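Local coordinates for protein eukaryotic translation initiation factor 4 gamma 5 (Trypanosoma cruzi, PDB 6OZU) that probably serves as a translation initiation scaffold whose MIF4G domain, as in related eIF4G proteins, would dock the RNA helicase eIF4A, at residues Arg5-Glu10 with Gln44-Val49; Gly16-Gly21 with Pro64-Leu69; Lys68-Leu73 with His145-Glu150; Val152-Leu157 with Arg202-Glu207. All blocks are in the same frame, centred on the assembly; numbering follows the deposited sequence. Where two conformers were deposited one is given.

Interaction 1 (Arg5-Glu10 with Gln44-Val49); sequences RKLHNE and QDVIQV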
# COMPACT_ATOMS: atom_id res chain seq x y z
N ARG A 5 12.58 24.46 -4.14
CA ARG A 5 12.62 23.89 -5.48
C ARG A 5 11.31 24.18 -6.24
O ARG A 5 10.22 23.99 -5.68
CB ARG A 5 12.91 22.38 -5.42
CG ARG A 5 13.05 21.68 -6.77
CD ARG A 5 12.92 20.17 -6.65
NE ARG A 5 14.19 19.53 -6.32
CZ ARG A 5 14.56 19.15 -5.10
NH1 ARG A 5 13.74 19.34 -4.06
NH2 ARG A 5 15.73 18.57 -4.90
N LYS A 6 11.44 24.61 -7.51
CA LYS A 6 10.34 24.93 -8.43
C LYS A 6 9.47 23.70 -8.74
O LYS A 6 8.24 23.75 -8.55
CB LYS A 6 10.88 25.57 -9.72
N LEU A 7 10.10 22.58 -9.17
CA LEU A 7 9.43 21.31 -9.49
C LEU A 7 8.72 20.69 -8.27
O LEU A 7 7.68 20.05 -8.44
CB LEU A 7 10.40 20.32 -10.13
CG LEU A 7 9.84 19.01 -10.69
CD1 LEU A 7 9.14 19.23 -12.02
CD2 LEU A 7 10.94 18.00 -10.83
N HIS A 8 9.27 20.90 -7.05
CA HIS A 8 8.73 20.40 -5.78
C HIS A 8 7.34 20.98 -5.50
O HIS A 8 6.40 20.22 -5.23
CB HIS A 8 9.71 20.75 -4.63
CG HIS A 8 9.21 20.42 -3.25
ND1 HIS A 8 9.49 19.21 -2.65
CD2 HIS A 8 8.48 21.18 -2.39
CE1 HIS A 8 8.92 19.26 -1.45
NE2 HIS A 8 8.29 20.41 -1.26
N ASN A 9 7.22 22.31 -5.56
CA ASN A 9 5.99 23.06 -5.27
C ASN A 9 4.87 22.80 -6.28
O ASN A 9 3.71 22.73 -5.89
CB ASN A 9 6.29 24.57 -5.13
CG ASN A 9 7.34 24.93 -4.10
OD1 ASN A 9 7.36 24.43 -2.98
ND2 ASN A 9 8.23 25.84 -4.46
N GLU A 10 5.23 22.66 -7.58
CA GLU A 10 4.29 22.40 -8.68
C GLU A 10 3.56 21.06 -8.50
O GLU A 10 2.35 20.98 -8.73
CB GLU A 10 4.99 22.50 -10.04
CG GLU A 10 5.21 23.93 -10.50
CD GLU A 10 5.95 24.12 -11.81
OE1 GLU A 10 6.94 23.38 -12.06
OE2 GLU A 10 5.57 25.03 -12.58
N GLN A 44 13.53 12.03 -7.65
CA GLN A 44 13.44 11.31 -6.37
C GLN A 44 12.56 12.08 -5.37
O GLN A 44 11.81 11.47 -4.60
CB GLN A 44 14.84 11.07 -5.79
CG GLN A 44 14.94 9.87 -4.87
CD GLN A 44 16.38 9.41 -4.73
OE1 GLN A 44 16.96 8.82 -5.64
NE2 GLN A 44 16.99 9.70 -3.59
N ASP A 45 12.65 13.42 -5.42
CA ASP A 45 11.88 14.34 -4.58
C ASP A 45 10.39 14.28 -4.92
O ASP A 45 9.58 14.24 -4.01
CB ASP A 45 12.41 15.77 -4.74
CG ASP A 45 11.71 16.77 -3.85
OD1 ASP A 45 12.07 16.85 -2.66
OD2 ASP A 45 10.81 17.46 -4.35
N VAL A 46 10.04 14.22 -6.23
CA VAL A 46 8.65 14.12 -6.70
C VAL A 46 8.00 12.85 -6.13
O VAL A 46 6.87 12.91 -5.65
CB VAL A 46 8.55 14.17 -8.25
CG1 VAL A 46 7.12 13.84 -8.74
CG2 VAL A 46 9.00 15.52 -8.79
N ILE A 47 8.73 11.73 -6.18
CA ILE A 47 8.24 10.44 -5.69
C ILE A 47 8.11 10.48 -4.16
O ILE A 47 7.08 10.05 -3.66
CB ILE A 47 9.06 9.24 -6.27
CG1 ILE A 47 9.08 9.25 -7.81
CG2 ILE A 47 8.58 7.87 -5.73
CD1 ILE A 47 7.72 9.33 -8.54
N GLN A 48 9.12 11.07 -3.46
CA GLN A 48 9.15 11.23 -2.00
C GLN A 48 7.95 12.08 -1.53
O GLN A 48 7.29 11.70 -0.57
CB GLN A 48 10.50 11.86 -1.56
CG GLN A 48 10.68 12.04 -0.05
CD GLN A 48 11.57 11.00 0.61
OE1 GLN A 48 12.69 10.72 0.16
NE2 GLN A 48 11.09 10.42 1.71
N VAL A 49 7.65 13.18 -2.23
CA VAL A 49 6.54 14.10 -1.94
C VAL A 49 5.19 13.38 -2.00
O VAL A 49 4.42 13.47 -1.04
CB VAL A 49 6.61 15.37 -2.85
CG1 VAL A 49 5.26 16.11 -2.92
CG2 VAL A 49 7.69 16.31 -2.36

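Interaction 2 (Gly16-Gly21 with Pro64-Leu69); sequences GRVGEG and PYYVKL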
# COMPACT_ATOMS: atom_id res chain seq x y z
N GLY A 16 -2.74 18.99 -4.29
CA GLY A 16 -3.73 19.80 -3.60
C GLY A 16 -5.04 19.85 -4.36
O GLY A 16 -6.06 19.35 -3.85
N ARG A 17 -5.03 20.40 -5.60
CA ARG A 17 -6.24 20.53 -6.44
C ARG A 17 -6.83 19.21 -6.99
O ARG A 17 -7.92 19.24 -7.53
CB ARG A 17 -6.08 21.54 -7.61
CG ARG A 17 -4.70 21.78 -8.18
CD ARG A 17 -4.64 23.02 -9.06
NE ARG A 17 -3.40 23.09 -9.85
CZ ARG A 17 -2.39 23.91 -9.61
NH1 ARG A 17 -1.31 23.89 -10.38
NH2 ARG A 17 -2.45 24.78 -8.60
N VAL A 18 -6.17 18.05 -6.82
CA VAL A 18 -6.67 16.80 -7.38
C VAL A 18 -7.92 16.26 -6.62
O VAL A 18 -7.96 16.22 -5.38
CB VAL A 18 -5.56 15.72 -7.62
CG1 VAL A 18 -5.13 15.03 -6.32
CG2 VAL A 18 -5.99 14.70 -8.67
N GLY A 19 -8.92 15.91 -7.42
CA GLY A 19 -10.20 15.34 -7.03
C GLY A 19 -10.83 14.54 -8.16
O GLY A 19 -10.25 14.44 -9.25
N GLU A 20 -12.02 13.96 -7.90
CA GLU A 20 -12.78 13.14 -8.85
C GLU A 20 -13.05 13.87 -10.19
O GLU A 20 -12.72 13.34 -11.26
CB GLU A 20 -14.10 12.67 -8.20
CG GLU A 20 -14.93 11.68 -9.02
CD GLU A 20 -16.42 11.71 -8.73
OE1 GLU A 20 -17.03 12.79 -8.89
OE2 GLU A 20 -16.98 10.65 -8.36
N GLY A 21 -13.57 15.09 -10.08
CA GLY A 21 -13.92 15.94 -11.22
C GLY A 21 -12.78 16.39 -12.12
O GLY A 21 -12.95 16.38 -13.34
N PRO A 64 -6.28 7.49 -3.50
CA PRO A 64 -6.38 6.81 -4.80
C PRO A 64 -6.05 7.73 -5.97
O PRO A 64 -5.58 7.25 -7.00
CB PRO A 64 -7.85 6.36 -4.87
CG PRO A 64 -8.34 6.40 -3.48
CD PRO A 64 -7.57 7.48 -2.78
N TYR A 65 -6.28 9.06 -5.81
CA TYR A 65 -5.99 10.05 -6.85
C TYR A 65 -4.50 10.31 -6.99
O TYR A 65 -4.05 10.51 -8.10
CB TYR A 65 -6.77 11.36 -6.64
CG TYR A 65 -8.26 11.15 -6.61
CD1 TYR A 65 -8.98 10.90 -7.78
CD2 TYR A 65 -8.96 11.16 -5.41
CE1 TYR A 65 -10.35 10.66 -7.76
CE2 TYR A 65 -10.34 10.93 -5.37
CZ TYR A 65 -11.03 10.69 -6.55
OH TYR A 65 -12.38 10.46 -6.51
N TYR A 66 -3.75 10.31 -5.85
CA TYR A 66 -2.30 10.50 -5.81
C TYR A 66 -1.65 9.34 -6.52
O TYR A 66 -0.76 9.53 -7.35
CB TYR A 66 -1.76 10.51 -4.36
CG TYR A 66 -2.34 11.57 -3.45
CD1 TYR A 66 -2.80 12.79 -3.97
CD2 TYR A 66 -2.41 11.38 -2.08
CE1 TYR A 66 -3.31 13.77 -3.13
CE2 TYR A 66 -2.98 12.34 -1.24
CZ TYR A 66 -3.41 13.54 -1.77
OH TYR A 66 -3.94 14.50 -0.94
N VAL A 67 -2.13 8.12 -6.20
CA VAL A 67 -1.70 6.85 -6.75
C VAL A 67 -2.04 6.79 -8.26
O VAL A 67 -1.21 6.33 -9.05
CB VAL A 67 -2.26 5.69 -5.88
CG1 VAL A 67 -2.17 4.35 -6.58
CG2 VAL A 67 -1.54 5.61 -4.54
N LYS A 68 -3.20 7.36 -8.69
CA LYS A 68 -3.59 7.44 -10.10
C LYS A 68 -2.72 8.42 -10.92
O LYS A 68 -2.63 8.27 -12.14
CB LYS A 68 -5.08 7.78 -10.24
CG LYS A 68 -5.99 6.58 -10.07
CD LYS A 68 -7.46 6.96 -10.12
CE LYS A 68 -8.34 5.83 -9.68
NZ LYS A 68 -8.15 5.50 -8.25
N LEU A 69 -2.10 9.41 -10.24
CA LEU A 69 -1.20 10.39 -10.85
C LEU A 69 0.14 9.74 -11.12
O LEU A 69 0.76 10.04 -12.14
CB LEU A 69 -1.03 11.64 -9.95
CG LEU A 69 -2.19 12.64 -9.89
CD1 LEU A 69 -1.98 13.66 -8.79
CD2 LEU A 69 -2.40 13.35 -11.24

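Interaction 3 (Lys68-Leu73 with His145-Glu150); sequences KLVVSL and HGLVRE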
# COMPACT_ATOMS: atom_id res chain seq x y z
N LYS A 68 -3.20 7.36 -8.69
CA LYS A 68 -3.59 7.44 -10.10
C LYS A 68 -2.72 8.42 -10.92
O LYS A 68 -2.63 8.27 -12.14
CB LYS A 68 -5.08 7.78 -10.24
CG LYS A 68 -5.99 6.58 -10.07
CD LYS A 68 -7.46 6.96 -10.12
CE LYS A 68 -8.34 5.83 -9.68
NZ LYS A 68 -8.15 5.50 -8.25
N LEU A 69 -2.10 9.41 -10.24
CA LEU A 69 -1.20 10.39 -10.85
C LEU A 69 0.14 9.74 -11.12
O LEU A 69 0.76 10.04 -12.14
CB LEU A 69 -1.03 11.64 -9.95
CG LEU A 69 -2.19 12.64 -9.89
CD1 LEU A 69 -1.98 13.66 -8.79
CD2 LEU A 69 -2.40 13.35 -11.24
N VAL A 70 0.58 8.82 -10.23
CA VAL A 70 1.82 8.06 -10.34
C VAL A 70 1.71 7.06 -11.51
O VAL A 70 2.66 6.92 -12.27
CB VAL A 70 2.22 7.39 -8.99
CG1 VAL A 70 3.49 6.54 -9.14
CG2 VAL A 70 2.42 8.44 -7.89
N VAL A 71 0.52 6.42 -11.68
CA VAL A 71 0.24 5.50 -12.79
C VAL A 71 0.34 6.28 -14.11
O VAL A 71 0.97 5.81 -15.06
CB VAL A 71 -1.15 4.80 -12.66
CG1 VAL A 71 -1.46 3.93 -13.89
CG2 VAL A 71 -1.22 3.96 -11.40
N SER A 72 -0.25 7.50 -14.13
CA SER A 72 -0.28 8.43 -15.25
C SER A 72 1.15 8.81 -15.69
O SER A 72 1.48 8.80 -16.89
CB SER A 72 -1.08 9.67 -14.87
OG SER A 72 -1.09 10.64 -15.90
N LEU A 73 2.00 9.12 -14.69
CA LEU A 73 3.39 9.51 -14.81
C LEU A 73 4.23 8.40 -15.43
O LEU A 73 5.03 8.70 -16.31
CB LEU A 73 3.91 9.95 -13.43
CG LEU A 73 5.38 10.31 -13.24
CD1 LEU A 73 5.79 11.47 -14.12
CD2 LEU A 73 5.66 10.65 -11.78
N HIS A 145 -3.28 -0.63 -8.09
CA HIS A 145 -2.84 0.19 -9.22
C HIS A 145 -1.52 -0.30 -9.85
O HIS A 145 -0.95 0.38 -10.70
CB HIS A 145 -2.77 1.67 -8.80
CG HIS A 145 -4.09 2.27 -8.47
ND1 HIS A 145 -4.89 1.75 -7.46
CD2 HIS A 145 -4.71 3.36 -8.98
CE1 HIS A 145 -5.97 2.52 -7.42
NE2 HIS A 145 -5.90 3.51 -8.30
N GLY A 146 -1.07 -1.50 -9.43
CA GLY A 146 0.12 -2.18 -9.92
C GLY A 146 1.45 -1.48 -9.70
O GLY A 146 2.41 -1.72 -10.43
N LEU A 147 1.51 -0.61 -8.67
CA LEU A 147 2.69 0.20 -8.34
C LEU A 147 3.63 -0.40 -7.29
O LEU A 147 4.68 0.18 -7.03
CB LEU A 147 2.24 1.62 -7.88
CG LEU A 147 1.59 2.48 -8.94
CD1 LEU A 147 1.07 3.75 -8.33
CD2 LEU A 147 2.55 2.76 -10.10
N VAL A 148 3.27 -1.53 -6.67
CA VAL A 148 4.09 -2.20 -5.66
C VAL A 148 4.18 -3.67 -6.03
O VAL A 148 3.20 -4.26 -6.52
CB VAL A 148 3.62 -1.94 -4.20
CG1 VAL A 148 2.33 -2.68 -3.86
CG2 VAL A 148 4.71 -2.29 -3.21
N ARG A 149 5.36 -4.26 -5.80
CA ARG A 149 5.64 -5.66 -6.09
C ARG A 149 4.84 -6.57 -5.16
O ARG A 149 4.70 -6.26 -3.98
CB ARG A 149 7.15 -5.96 -5.93
CG ARG A 149 8.10 -5.09 -6.75
CD ARG A 149 9.48 -5.03 -6.11
NE ARG A 149 10.53 -4.99 -7.13
CZ ARG A 149 11.83 -4.96 -6.87
NH1 ARG A 149 12.28 -4.95 -5.62
NH2 ARG A 149 12.71 -4.93 -7.87
N GLU A 150 4.36 -7.70 -5.69
CA GLU A 150 3.62 -8.74 -4.95
C GLU A 150 4.44 -9.15 -3.70
O GLU A 150 3.87 -9.36 -2.63
CB GLU A 150 3.40 -9.95 -5.88
CG GLU A 150 2.08 -10.70 -5.68
CD GLU A 150 1.92 -11.98 -6.49
OE1 GLU A 150 1.71 -11.88 -7.72
OE2 GLU A 150 1.97 -13.08 -5.90

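Interaction 4 (Val152-Leu157 with Arg202-Glu207); sequences VVLHVL and RAVLEE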
# COMPACT_ATOMS: atom_id res chain seq x y z
N VAL A 152 6.49 -7.27 -1.84
CA VAL A 152 6.41 -6.25 -0.79
C VAL A 152 5.16 -6.50 0.07
O VAL A 152 5.24 -6.48 1.30
CB VAL A 152 6.44 -4.80 -1.37
CG1 VAL A 152 6.24 -3.74 -0.27
CG2 VAL A 152 7.75 -4.55 -2.12
N VAL A 153 4.04 -6.76 -0.61
CA VAL A 153 2.75 -7.08 -0.00
C VAL A 153 2.89 -8.32 0.90
O VAL A 153 2.50 -8.26 2.06
CB VAL A 153 1.64 -7.23 -1.08
CG1 VAL A 153 0.25 -7.38 -0.44
CG2 VAL A 153 1.67 -6.05 -2.04
N LEU A 154 3.53 -9.38 0.38
CA LEU A 154 3.80 -10.62 1.10
C LEU A 154 4.64 -10.39 2.36
O LEU A 154 4.27 -10.92 3.41
CB LEU A 154 4.49 -11.62 0.17
CG LEU A 154 4.92 -12.96 0.78
CD1 LEU A 154 3.72 -13.82 1.16
CD2 LEU A 154 5.88 -13.68 -0.13
N HIS A 155 5.75 -9.60 2.26
CA HIS A 155 6.65 -9.27 3.38
C HIS A 155 5.94 -8.47 4.47
O HIS A 155 6.20 -8.70 5.65
CB HIS A 155 7.93 -8.52 2.93
CG HIS A 155 8.99 -8.36 3.99
ND1 HIS A 155 10.17 -9.09 3.96
CD2 HIS A 155 9.03 -7.53 5.06
CE1 HIS A 155 10.87 -8.70 5.02
NE2 HIS A 155 10.22 -7.77 5.72
N VAL A 156 5.03 -7.54 4.09
CA VAL A 156 4.29 -6.74 5.06
C VAL A 156 3.33 -7.65 5.85
O VAL A 156 3.30 -7.58 7.08
CB VAL A 156 3.53 -5.54 4.43
CG1 VAL A 156 2.47 -4.97 5.38
CG2 VAL A 156 4.49 -4.46 3.96
N LEU A 157 2.56 -8.51 5.12
CA LEU A 157 1.60 -9.48 5.67
C LEU A 157 2.27 -10.51 6.58
O LEU A 157 1.66 -10.95 7.55
CB LEU A 157 0.76 -10.15 4.57
CG LEU A 157 -0.20 -9.24 3.80
CD1 LEU A 157 -0.93 -10.00 2.74
CD2 LEU A 157 -1.19 -8.59 4.72
N ARG A 202 -4.76 -13.23 -3.78
CA ARG A 202 -5.12 -14.61 -3.40
C ARG A 202 -3.85 -15.47 -3.34
O ARG A 202 -3.69 -16.24 -2.40
CB ARG A 202 -6.17 -15.18 -4.37
CG ARG A 202 -6.65 -16.56 -4.01
CD ARG A 202 -7.45 -17.20 -5.13
NE ARG A 202 -8.02 -18.48 -4.74
CZ ARG A 202 -7.43 -19.67 -4.81
NH1 ARG A 202 -6.16 -19.77 -5.18
NH2 ARG A 202 -8.09 -20.77 -4.46
N ALA A 203 -2.96 -15.30 -4.32
CA ALA A 203 -1.66 -15.97 -4.44
C ALA A 203 -0.74 -15.67 -3.24
O ALA A 203 -0.06 -16.58 -2.76
CB ALA A 203 -0.97 -15.55 -5.72
N VAL A 204 -0.74 -14.41 -2.76
CA VAL A 204 0.01 -13.91 -1.60
C VAL A 204 -0.46 -14.65 -0.34
O VAL A 204 0.37 -15.12 0.44
CB VAL A 204 -0.09 -12.36 -1.48
CG1 VAL A 204 0.38 -11.85 -0.12
CG2 VAL A 204 0.70 -11.70 -2.58
N LEU A 205 -1.79 -14.77 -0.17
CA LEU A 205 -2.37 -15.47 0.96
C LEU A 205 -2.08 -16.95 0.92
O LEU A 205 -1.95 -17.55 1.99
CB LEU A 205 -3.88 -15.20 1.13
CG LEU A 205 -4.32 -13.73 1.20
CD1 LEU A 205 -5.81 -13.66 1.38
CD2 LEU A 205 -3.61 -12.96 2.31
N GLU A 206 -1.95 -17.54 -0.28
CA GLU A 206 -1.61 -18.96 -0.45
C GLU A 206 -0.16 -19.21 -0.05
O GLU A 206 0.13 -20.27 0.50
CB GLU A 206 -1.85 -19.45 -1.89
CG GLU A 206 -3.31 -19.69 -2.24
CD GLU A 206 -3.97 -20.94 -1.68
OE1 GLU A 206 -5.14 -20.83 -1.24
OE2 GLU A 206 -3.34 -22.02 -1.67
N GLU A 207 0.75 -18.23 -0.29
CA GLU A 207 2.15 -18.29 0.12
C GLU A 207 2.31 -18.28 1.63
O GLU A 207 3.07 -19.08 2.16
CB GLU A 207 2.97 -17.16 -0.50
CG GLU A 207 3.51 -17.52 -1.86
CD GLU A 207 4.36 -16.46 -2.52
OE1 GLU A 207 5.60 -16.64 -2.56
OE2 GLU A 207 3.78 -15.47 -3.01

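Interaction 1 (Arg5-Glu10 with Gln44-Val49)
His-8 and Asp-45 both hold CG anti to the backbone N (chi1 174° in the histidine), and from there ring and carboxylate meet between helix 6-17 and helix 40-53. The two side chains cross at about a right angle. His-8 ND1 donates to Asp-45 OD2 at 2.8 Å; this oxygen lies in the ring plane and accepts the N-H on its syn lone pair, with an N-H...O angle of 156°. A second, weak bond runs from His-8 ND1 to Asp-45 OD1 at 3.5 Å. Arg-5, its chain bent at chi3, slides past the same carboxylate in the opposite direction: NH1 lies 3.3 Å from Asp-45 OD1, but the oxygen is well out of the guanidinium plane, so charge alone joins them, while Asp-45 CB sits over one guanidinium face. Val-49 CG2 approaches His-8 CE1 obliquely, and Leu-7 CD2 packs against Val-46 CG2 at 3.8 Å. The short helical segments run in the same general direction, 27° apart. Beyond them Val-46 and Val-49 continue onto Val-11 of helix 6-17, and on another side of helix 40-53 Ile-47 reaches Ile-91 of helix 82-112.

Interaction 2 (Gly16-Gly21 with Pro64-Leu69)
Val-18 and Tyr-65 lead the apolar part of this contact, where the chain leaves helix 6-17 and passes helix 63-76. Val-18 is the first residue to abandon helical geometry, and both its methyls, CG1 and CG2, lie 4.0 Å from Tyr-65 CB. CG1, set between the backbone N and the carbonyl carbon (chi1 77°), goes on to approach the Tyr-66 ring obliquely, 3.9 Å from CE1. CG2 also meets Leu-69 CD1 tip to tip, at 4.1 Å. A second kind of contact is ring against backbone: one face of the Tyr-65 ring is covered by Gly-19 C, 3.9 Å from the ring plane and displaced toward the rim. Farther out, Glu-20 crosses the end of the same tyrosine, CB coming within 3.3 Å of Tyr-65 OH, while the carboxylate leads away. No hydrogen bond joins the two segments. Polar groups are served elsewhere: Tyr-66 OH bonds to Lys-53 NZ, and the side chain of Asn-22 grips both Arg-17 O and Gly-19 N, tying down the turn. Leu-23 and Met-26 of helix 23-31 close over Val-18 as well. The arrangement, a short interhelical turn packed against side chains of a later helix, belongs to the all-helical, HEAT-like solenoid of MIF4G domains.

Interaction 3 (Lys68-Leu73 with His145-Glu150)
Val-71 and His-145 are the nearest backbone neighbours here, their CA atoms 7.1 Å apart, where regular helix 63-76 faces the irregular loop between helix 118-144 and helix 150-162. Gly-146, with a positive phi of 62°, is the C-prime residue of a Schellman motif that ends helix 118-144: Gly-146 N returns to Phe-143 O and Leu-147 N to Leu-142 O. This turn of the chain carries two side chains, His-145 and Leu-147, against one side of helix 63-76, in the all-helical MIF4G domain, whose helices stack as a HEAT-like solenoid. Lys-68 spans the polar edge. Its chain is extended until chi4, 66°, which bends NZ round to donate a 3.0 Å hydrogen bond to His-145 NE2; the nitrogen lies within 3° of the imidazole plane. Lys-68 CG also sits at that ring edge, 3.5 Å from His-145 NE2. An NE2 that accepts is consistent with a neutral histidine carrying its proton on ND1. Val-71 CG2 approaches from another part of the edge, 3.8 Å from His-145 CB, the two side chains crossing at about a right angle. Leu-147 CD1 touches both valines, 3.8 Å from Val-70 CG1 and from Val-71 CG2. Ile-91 of helix 82-112 adjoins Val-70, and a sulfate ion, probably from the crystallisation liquor, lies about 5 Å from the Val-71 side chain.

Interaction 4 (Val152-Leu157 with Arg202-Glu207)
Val-204 points at the groove between Leu-154 and Leu-157, joining helix 194-208 to helix 150-162 in the helical solenoid of the MIF4G domain. The short segments run in the same general direction and cross at -45°, and their axes approach to 9.8 Å; Leu-154 and Val-204 have the nearest CA atoms. Val-204 CG1, anti to its backbone N, is the methyl that enters. It meets Leu-157 CD1 at 3.6 Å, the two side chains crossing at about a right angle, and rests against the backbone of the partner helix, 3.8 Å from Leu-154 CA. Leu-157 holds CG anti to the carbonyl carbon (chi1 -67°), and its CD1 also touches Leu-205 CD2 obliquely at 4.0 Å; the Leu-205 chain starts out facing away but brings its end back. No hydrogen bond crosses between the segments; the contact is mainly apolar. Phe-179 of helix 173-186 packs on both Leu-157 and Leu-205, extending this apolar layer, while Val-225 of helix 215-235 touches Leu-205. Toward solvent, Leu-154 lies across the extended chain of the exposed Glu-207, at about a right angle to it. Its CD1 sits 3.8 Å from Glu-207 CB and 3.7 Å from the carbonyl oxygen Val-204 O, while CD2 comes within 3.8 Å of Glu-207 OE1.

In the fold
From the N terminus, helix 6-17 takes part twice: its start closes a loop of 33 residues onto helix 40-53 in interaction 1, and its end closes one of 42 onto helix 63-76 in interaction 2. These two closures cross, because their segments alternate along the chain. Interaction 3 begins on Lys-68 and Leu-69, where interaction 2 ends, and reaches over 71 residues, including the long helices 82-112 and 118-144, to the loop before helix 150-162. Interaction 4 follows in series and joins that helix to helix 194-208. Glu-150 and Val-148 pack on its residues, linking 3 to 4, while interactions 1 and 4 lie on opposite sides of the chain's centre.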